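PDB 3GG7: uncharacterized protein from Deinococcus radiodurans, which is a manganese-binding protein of the TatD type whose function is unknown, though it may hydrolyse ester bonds. Local coordinates for residues A[108-113]-A[119-124]; A[134-139]-A[145-150]; A[223-226]-A[232-235]. All coordinates share one frame; numbering follows the deposited sequence.

Overall arrangement
Contacts 1 and 2 are successive helix-to-strand packings in the TIM-barrel fold of the TatD family. Their centres are about 9 Å apart, and they share a seam: strands 119-124 and 143-148 are parallel neighbours, probably hydrogen-bonded from L121 O to I146 N at 2.7 Å. The strands end at H124 and H148, predicted ligands of a second metal, while the bound manganese is held by H7, H9, E86 and D196. The side chains of L121 and L147 lie about 13 and 12 Å from that ion. Contact 3, a helix-loop-helix packing, is remote from the annotated sites, its centre about 28 Å from that of contact 1 and about 24 Å from that of contact 2.

Contact 1 of 3, residues A[108-113]-A[119-124]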
# COMPACT_ATOMS: atom_id res chain seq x y z
N HIS A 108 -8.34 15.02 5.38
CA HIS A 108 -9.51 15.10 4.47
C HIS A 108 -9.85 13.70 3.95
O HIS A 108 -11.01 13.28 3.95
CB HIS A 108 -9.24 16.06 3.31
CG HIS A 108 -10.27 16.03 2.22
ND1 HIS A 108 -11.35 16.91 2.18
CD2 HIS A 108 -10.37 15.27 1.11
CE1 HIS A 108 -12.07 16.67 1.10
NE2 HIS A 108 -11.50 15.67 0.44
N ILE A 109 -8.82 12.98 3.51
CA ILE A 109 -9.00 11.67 2.93
C ILE A 109 -9.61 10.72 3.96
O ILE A 109 -10.56 10.02 3.66
CB ILE A 109 -7.70 11.13 2.33
CG1 ILE A 109 -7.48 11.81 0.95
CG2 ILE A 109 -7.75 9.62 2.19
CD1 ILE A 109 -6.16 11.54 0.27
N LEU A 110 -9.08 10.71 5.18
CA LEU A 110 -9.58 9.82 6.22
C LEU A 110 -11.03 10.15 6.56
O LEU A 110 -11.85 9.25 6.67
CB LEU A 110 -8.70 9.88 7.46
CG LEU A 110 -7.28 9.38 7.29
CD1 LEU A 110 -6.51 9.51 8.59
CD2 LEU A 110 -7.24 7.91 6.81
N ARG A 111 -11.35 11.43 6.63
CA ARG A 111 -12.72 11.83 6.91
C ARG A 111 -13.70 11.41 5.80
O ARG A 111 -14.78 10.90 6.10
CB ARG A 111 -12.78 13.33 7.19
CG ARG A 111 -12.09 13.73 8.49
CD ARG A 111 -12.66 15.03 9.03
NE ARG A 111 -11.74 15.74 9.91
CZ ARG A 111 -11.34 15.35 11.13
NH1 ARG A 111 -11.76 14.19 11.66
NH2 ARG A 111 -10.51 16.12 11.83
N ARG A 112 -13.30 11.58 4.53
CA ARG A 112 -14.15 11.17 3.41
C ARG A 112 -14.31 9.66 3.39
O ARG A 112 -15.40 9.16 3.12
CB ARG A 112 -13.61 11.66 2.08
CG ARG A 112 -13.45 13.18 1.98
CD ARG A 112 -14.78 13.92 1.97
NE ARG A 112 -15.38 14.05 3.30
CZ ARG A 112 -14.98 14.89 4.26
NH1 ARG A 112 -15.63 14.91 5.43
NH2 ARG A 112 -13.94 15.70 4.09
N CYS A 113 -13.25 8.93 3.73
CA CYS A 113 -13.36 7.47 3.84
C CYS A 113 -14.41 7.11 4.89
O CYS A 113 -15.27 6.29 4.64
CB CYS A 113 -12.04 6.83 4.19
SG CYS A 113 -10.87 6.81 2.78
N ARG A 119 -12.86 2.41 4.12
CA ARG A 119 -12.13 1.82 2.98
C ARG A 119 -10.91 1.06 3.47
O ARG A 119 -10.45 1.24 4.62
CB ARG A 119 -11.67 2.94 2.01
CG ARG A 119 -12.79 3.71 1.31
CD ARG A 119 -13.51 2.80 0.34
NE ARG A 119 -14.51 3.46 -0.48
CZ ARG A 119 -15.78 3.65 -0.13
NH1 ARG A 119 -16.20 3.35 1.10
NH2 ARG A 119 -16.63 4.23 -0.97
N ILE A 120 -10.38 0.22 2.60
CA ILE A 120 -9.10 -0.45 2.81
C ILE A 120 -8.04 0.53 2.31
O ILE A 120 -8.09 0.97 1.16
CB ILE A 120 -9.04 -1.77 2.03
CG1 ILE A 120 -10.04 -2.79 2.62
CG2 ILE A 120 -7.62 -2.32 2.02
CD1 ILE A 120 -10.32 -3.97 1.68
N LEU A 121 -7.12 0.92 3.18
CA LEU A 121 -6.17 2.01 2.92
C LEU A 121 -4.76 1.42 2.78
O LEU A 121 -4.32 0.64 3.64
CB LEU A 121 -6.16 2.99 4.09
CG LEU A 121 -7.51 3.30 4.71
CD1 LEU A 121 -7.29 4.09 5.99
CD2 LEU A 121 -8.38 4.05 3.75
N SER A 122 -4.04 1.82 1.73
CA SER A 122 -2.62 1.49 1.58
C SER A 122 -1.83 2.77 1.82
O SER A 122 -1.86 3.72 1.01
CB SER A 122 -2.34 0.88 0.21
OG SER A 122 -1.00 0.47 0.14
N ILE A 123 -1.12 2.81 2.94
CA ILE A 123 -0.64 4.05 3.53
C ILE A 123 0.89 4.16 3.55
O ILE A 123 1.58 3.23 3.97
CB ILE A 123 -1.20 4.18 4.97
CG1 ILE A 123 -2.71 4.24 4.95
CG2 ILE A 123 -0.62 5.42 5.70
CD1 ILE A 123 -3.34 4.05 6.34
N HIS A 124 1.37 5.32 3.10
CA HIS A 124 2.76 5.78 3.17
C HIS A 124 3.01 6.41 4.53
O HIS A 124 2.21 7.23 4.98
CB HIS A 124 2.94 6.85 2.08
CG HIS A 124 4.34 7.28 1.83
ND1 HIS A 124 5.07 6.87 0.73
CD2 HIS A 124 5.13 8.17 2.48
CE1 HIS A 124 6.27 7.43 0.75
NE2 HIS A 124 6.32 8.24 1.79
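L110 and C113, one helical turn apart on helix 99-115, meet the outward side of strand 119-124 through R119 and L121, with no hydrogen bond across the interface. From L110, it is the end of the side chain that makes the contact: its CD2 lies 3.9 Å from L121 CD1, and the two leucines cross at about a right angle. C113 follows with its sulfur set beside its own backbone N and anti to the carbonyl carbon (chi1 -74°). There SG touches both strand residues, at 3.8 Å from L121 CD2 and 3.9 Å from R119 CG. L121 thus divides its two methyls, one to each helix residue. R119 gives only its aliphatic stem to the sulfur; its bend at chi2 (-68°) precedes a guanidinium that is hydrogen-bonded to the carbonyl oxygens of H116 and L78. The segments run nearly antiparallel, at 157°, with their axes 10.1 Å apart at closest approach, as expected where a helix returns to the next strand. This is the second half of the beta-alpha-beta unit formed by strand 83-88, helix 99-115 and strand 119-124; C113 also packs on V84 of the first strand, and L110 on C135 of the neighbouring helix 129-138.

Contact 2 of 3, residues A[134-139]-A[145-150]; sequences NCLEAN and PILHWY
A small, buried and wholly apolar contact joins L136 of helix 129-138 to P145 and L147 of strand 143-148, inside the beta-alpha-beta unit of strand 119-124, helix 129-138 and strand 143-148 of the TIM barrel. Both L136 and P145 direct their CB atoms toward the opposite segment. Both methyls of L136 close on one ring carbon of the proline, CD1 at 3.7 Å and CD2 at 3.9 Å from P145 CB, and the two side chains meet at a slant. L136 CD1 is also 4.0 Å from P145 CG, so this methyl spans two ring carbons. With its CG beside the backbone N (chi1 -70°) and an extended chi2 of 174°, L136 carries its fork out from the helix to the strand. L147 adds a looser touch, its CD2 at 4.4 Å from L136 CD1. I123 of strand 119-124 packs on both L136 and P145, tying the interface to the preceding strand. Farther along, H148, a predicted metal ligand, stacks its ring on H7 and is hydrogen-bonded to E194. Where the helix gives way to the loop, N139 folds its side chain back, and ND2 donates to C135 O over 2.8 Å at an N-H...O angle of 172°, with the acceptor lying in the N139 amide plane.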
# COMPACT_ATOMS: atom_id res chain seq x y z
N ASN A 134 -1.13 8.77 14.84
CA ASN A 134 -2.00 9.76 15.51
C ASN A 134 -3.24 10.02 14.66
O ASN A 134 -4.38 10.06 15.16
CB ASN A 134 -1.24 11.06 15.81
CG ASN A 134 -0.19 10.89 16.90
OD1 ASN A 134 -0.25 9.95 17.67
ND2 ASN A 134 0.79 11.78 16.93
N CYS A 135 -3.04 10.14 13.35
CA CYS A 135 -4.17 10.40 12.43
C CYS A 135 -5.13 9.23 12.40
O CYS A 135 -6.32 9.43 12.36
CB CYS A 135 -3.68 10.70 10.99
SG CYS A 135 -2.80 12.25 10.79
N LEU A 136 -4.60 8.01 12.37
CA LEU A 136 -5.44 6.82 12.31
C LEU A 136 -6.20 6.66 13.63
O LEU A 136 -7.37 6.29 13.62
CB LEU A 136 -4.62 5.58 12.04
CG LEU A 136 -4.03 5.50 10.63
CD1 LEU A 136 -3.10 4.30 10.51
CD2 LEU A 136 -5.13 5.45 9.59
N GLU A 137 -5.51 6.93 14.73
CA GLU A 137 -6.17 6.84 16.05
C GLU A 137 -7.33 7.83 16.16
O GLU A 137 -8.35 7.54 16.78
CB GLU A 137 -5.19 7.06 17.18
CG GLU A 137 -5.82 6.77 18.52
CD GLU A 137 -4.82 6.58 19.63
OE1 GLU A 137 -5.23 6.02 20.67
OE2 GLU A 137 -3.65 6.97 19.47
N ALA A 138 -7.16 9.00 15.54
CA ALA A 138 -8.17 10.06 15.56
C ALA A 138 -9.33 9.79 14.60
O ALA A 138 -10.39 10.42 14.70
CB ALA A 138 -7.52 11.39 15.24
N ASN A 139 -9.12 8.87 13.67
CA ASN A 139 -10.09 8.55 12.62
C ASN A 139 -10.27 7.04 12.48
O ASN A 139 -10.01 6.51 11.40
CB ASN A 139 -9.58 9.11 11.27
CG ASN A 139 -9.54 10.62 11.23
OD1 ASN A 139 -10.54 11.27 10.90
ND2 ASN A 139 -8.38 11.20 11.54
N PRO A 145 -6.43 0.11 7.97
CA PRO A 145 -5.18 0.71 7.49
C PRO A 145 -4.10 -0.31 7.26
O PRO A 145 -3.76 -1.09 8.16
CB PRO A 145 -4.78 1.65 8.63
CG PRO A 145 -5.40 1.09 9.87
CD PRO A 145 -6.57 0.23 9.44
N ILE A 146 -3.54 -0.32 6.06
CA ILE A 146 -2.37 -1.13 5.78
C ILE A 146 -1.17 -0.21 5.70
O ILE A 146 -1.14 0.70 4.87
CB ILE A 146 -2.48 -1.84 4.42
CG1 ILE A 146 -3.79 -2.63 4.31
CG2 ILE A 146 -1.28 -2.76 4.23
CD1 ILE A 146 -4.12 -3.06 2.84
N LEU A 147 -0.17 -0.46 6.53
CA LEU A 147 1.03 0.30 6.44
C LEU A 147 1.93 -0.35 5.43
O LEU A 147 2.45 -1.45 5.62
CB LEU A 147 1.70 0.42 7.83
CG LEU A 147 0.80 1.09 8.85
CD1 LEU A 147 1.58 1.22 10.15
CD2 LEU A 147 0.33 2.45 8.39
N HIS A 148 2.12 0.35 4.31
CA HIS A 148 2.94 -0.16 3.22
C HIS A 148 4.42 0.19 3.46
O HIS A 148 4.74 1.30 3.87
CB HIS A 148 2.39 0.40 1.89
CG HIS A 148 3.38 1.16 1.08
ND1 HIS A 148 4.37 0.54 0.34
CD2 HIS A 148 3.52 2.49 0.85
CE1 HIS A 148 5.09 1.46 -0.28
NE2 HIS A 148 4.60 2.65 0.02
N TRP A 149 5.28 -0.81 3.28
CA TRP A 149 6.73 -0.68 3.46
C TRP A 149 7.07 0.07 4.75
O TRP A 149 7.77 1.10 4.74
CB TRP A 149 7.35 0.02 2.24
CG TRP A 149 8.86 -0.08 2.12
CD1 TRP A 149 9.77 -0.46 3.08
CD2 TRP A 149 9.63 0.23 0.95
NE1 TRP A 149 11.05 -0.39 2.58
CE2 TRP A 149 10.99 0.03 1.27
CE3 TRP A 149 9.30 0.67 -0.35
CZ2 TRP A 149 12.02 0.24 0.35
CZ3 TRP A 149 10.32 0.89 -1.26
CH2 TRP A 149 11.67 0.67 -0.90
N TYR A 150 6.56 -0.44 5.86
CA TYR A 150 6.83 0.15 7.16
C TYR A 150 8.33 0.12 7.49
O TYR A 150 8.98 -0.91 7.37
CB TYR A 150 6.01 -0.56 8.24
CG TYR A 150 6.23 0.02 9.60
CD1 TYR A 150 5.52 1.13 10.02
CD2 TYR A 150 7.25 -0.49 10.43
CE1 TYR A 150 5.78 1.72 11.28
CE2 TYR A 150 7.50 0.09 11.66
CZ TYR A 150 6.78 1.18 12.08
OH TYR A 150 7.04 1.75 13.30

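Contact 3 of 3, residues A[223-226]-A[232-235]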
# COMPACT_ATOMS: atom_id res chain seq x y z
N TRP A 223 9.78 -16.86 8.67
CA TRP A 223 8.76 -17.58 9.41
C TRP A 223 9.13 -19.05 9.62
O TRP A 223 8.53 -19.73 10.44
CB TRP A 223 7.42 -17.52 8.68
CG TRP A 223 6.73 -16.17 8.71
CD1 TRP A 223 7.05 -15.07 9.45
CD2 TRP A 223 5.56 -15.81 7.96
NE1 TRP A 223 6.16 -14.05 9.20
CE2 TRP A 223 5.24 -14.48 8.29
CE3 TRP A 223 4.76 -16.49 7.04
CZ2 TRP A 223 4.15 -13.82 7.74
CZ3 TRP A 223 3.68 -15.82 6.49
CH2 TRP A 223 3.38 -14.51 6.85
N GLN A 224 10.11 -19.52 8.84
CA GLN A 224 10.51 -20.93 8.81
C GLN A 224 9.36 -21.88 8.47
O GLN A 224 9.14 -22.90 9.13
CB GLN A 224 11.25 -21.31 10.11
CG GLN A 224 12.56 -20.53 10.25
CD GLN A 224 13.33 -20.82 11.54
OE1 GLN A 224 12.85 -20.58 12.65
NE2 GLN A 224 14.54 -21.31 11.39
N ILE A 225 8.61 -21.53 7.42
CA ILE A 225 7.61 -22.42 6.83
C ILE A 225 7.83 -22.45 5.30
O ILE A 225 8.51 -21.58 4.75
CB ILE A 225 6.16 -22.02 7.18
CG1 ILE A 225 5.73 -20.73 6.48
CG2 ILE A 225 6.00 -21.88 8.70
CD1 ILE A 225 4.31 -20.30 6.81
N PRO A 226 7.27 -23.46 4.61
CA PRO A 226 7.46 -23.53 3.16
C PRO A 226 6.80 -22.37 2.42
O PRO A 226 5.76 -21.86 2.87
CB PRO A 226 6.79 -24.86 2.79
CG PRO A 226 6.87 -25.68 4.04
CD PRO A 226 6.63 -24.69 5.13
N ARG A 232 -0.38 -19.39 0.91
CA ARG A 232 -1.72 -19.66 1.42
C ARG A 232 -2.11 -18.63 2.47
O ARG A 232 -3.24 -18.14 2.46
CB ARG A 232 -1.81 -21.08 2.01
CG ARG A 232 -3.13 -21.36 2.74
CD ARG A 232 -3.16 -22.76 3.43
NE ARG A 232 -2.02 -23.00 4.32
CZ ARG A 232 -1.91 -22.57 5.58
NH1 ARG A 232 -2.87 -21.84 6.16
NH2 ARG A 232 -0.83 -22.87 6.29
N ILE A 233 -1.22 -18.39 3.43
CA ILE A 233 -1.47 -17.44 4.51
C ILE A 233 -1.77 -16.03 3.98
O ILE A 233 -2.76 -15.42 4.38
CB ILE A 233 -0.30 -17.42 5.49
CG1 ILE A 233 -0.35 -18.69 6.34
CG2 ILE A 233 -0.33 -16.19 6.40
CD1 ILE A 233 0.96 -18.99 7.02
N VAL A 234 -0.96 -15.56 3.04
CA VAL A 234 -1.20 -14.26 2.40
C VAL A 234 -2.55 -14.22 1.67
O VAL A 234 -3.30 -13.26 1.82
CB VAL A 234 -0.03 -13.85 1.50
CG1 VAL A 234 -0.34 -12.53 0.78
CG2 VAL A 234 1.25 -13.72 2.34
N LYS A 235 -2.92 -15.28 0.94
CA LYS A 235 -4.26 -15.34 0.33
C LYS A 235 -5.39 -15.34 1.36
O LYS A 235 -6.40 -14.67 1.19
CB LYS A 235 -4.42 -16.60 -0.53
CG LYS A 235 -3.70 -16.56 -1.84
CD LYS A 235 -4.67 -16.16 -2.94
CE LYS A 235 -3.99 -16.05 -4.26
NZ LYS A 235 -4.99 -15.67 -5.33
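The indole of W223 meets I233 through its six-membered ring, in a helix-loop-helix packing between the end of helix 212-223 and helix 227-243. I233 CG2 approaches obliquely, 4.0 Å from W223 CZ3 and 4.1 Å from W223 CH2, so one methyl spans two neighbouring ring carbons. Elsewhere the ring makes a cation-pi contact with R188 and packs on V191 of strand 191-193 and on V230, so the indole touches both helix 227-243 and strand 191-193. Beyond the tryptophan the chain leaves the helix at Q224 with positive phi (57°), and P226 then takes the N-cap position of helix 227-243. I225, between them, points its CB toward the second helix and also touches V230. I233 serves both partners, CG2 touching the indole while the CG1 arm, set beside the backbone N (chi1 -75°), leads to I225. No hydrogen bond crosses the interface, although I225 O accepts one from S220 OG in the preceding helix. I225 holds CG1 between its backbone N and carbonyl carbon (chi1 71°) and extends from there, meeting I233 tip to tip with the two CD1 methyls of I225 and I233 3.6 Å apart.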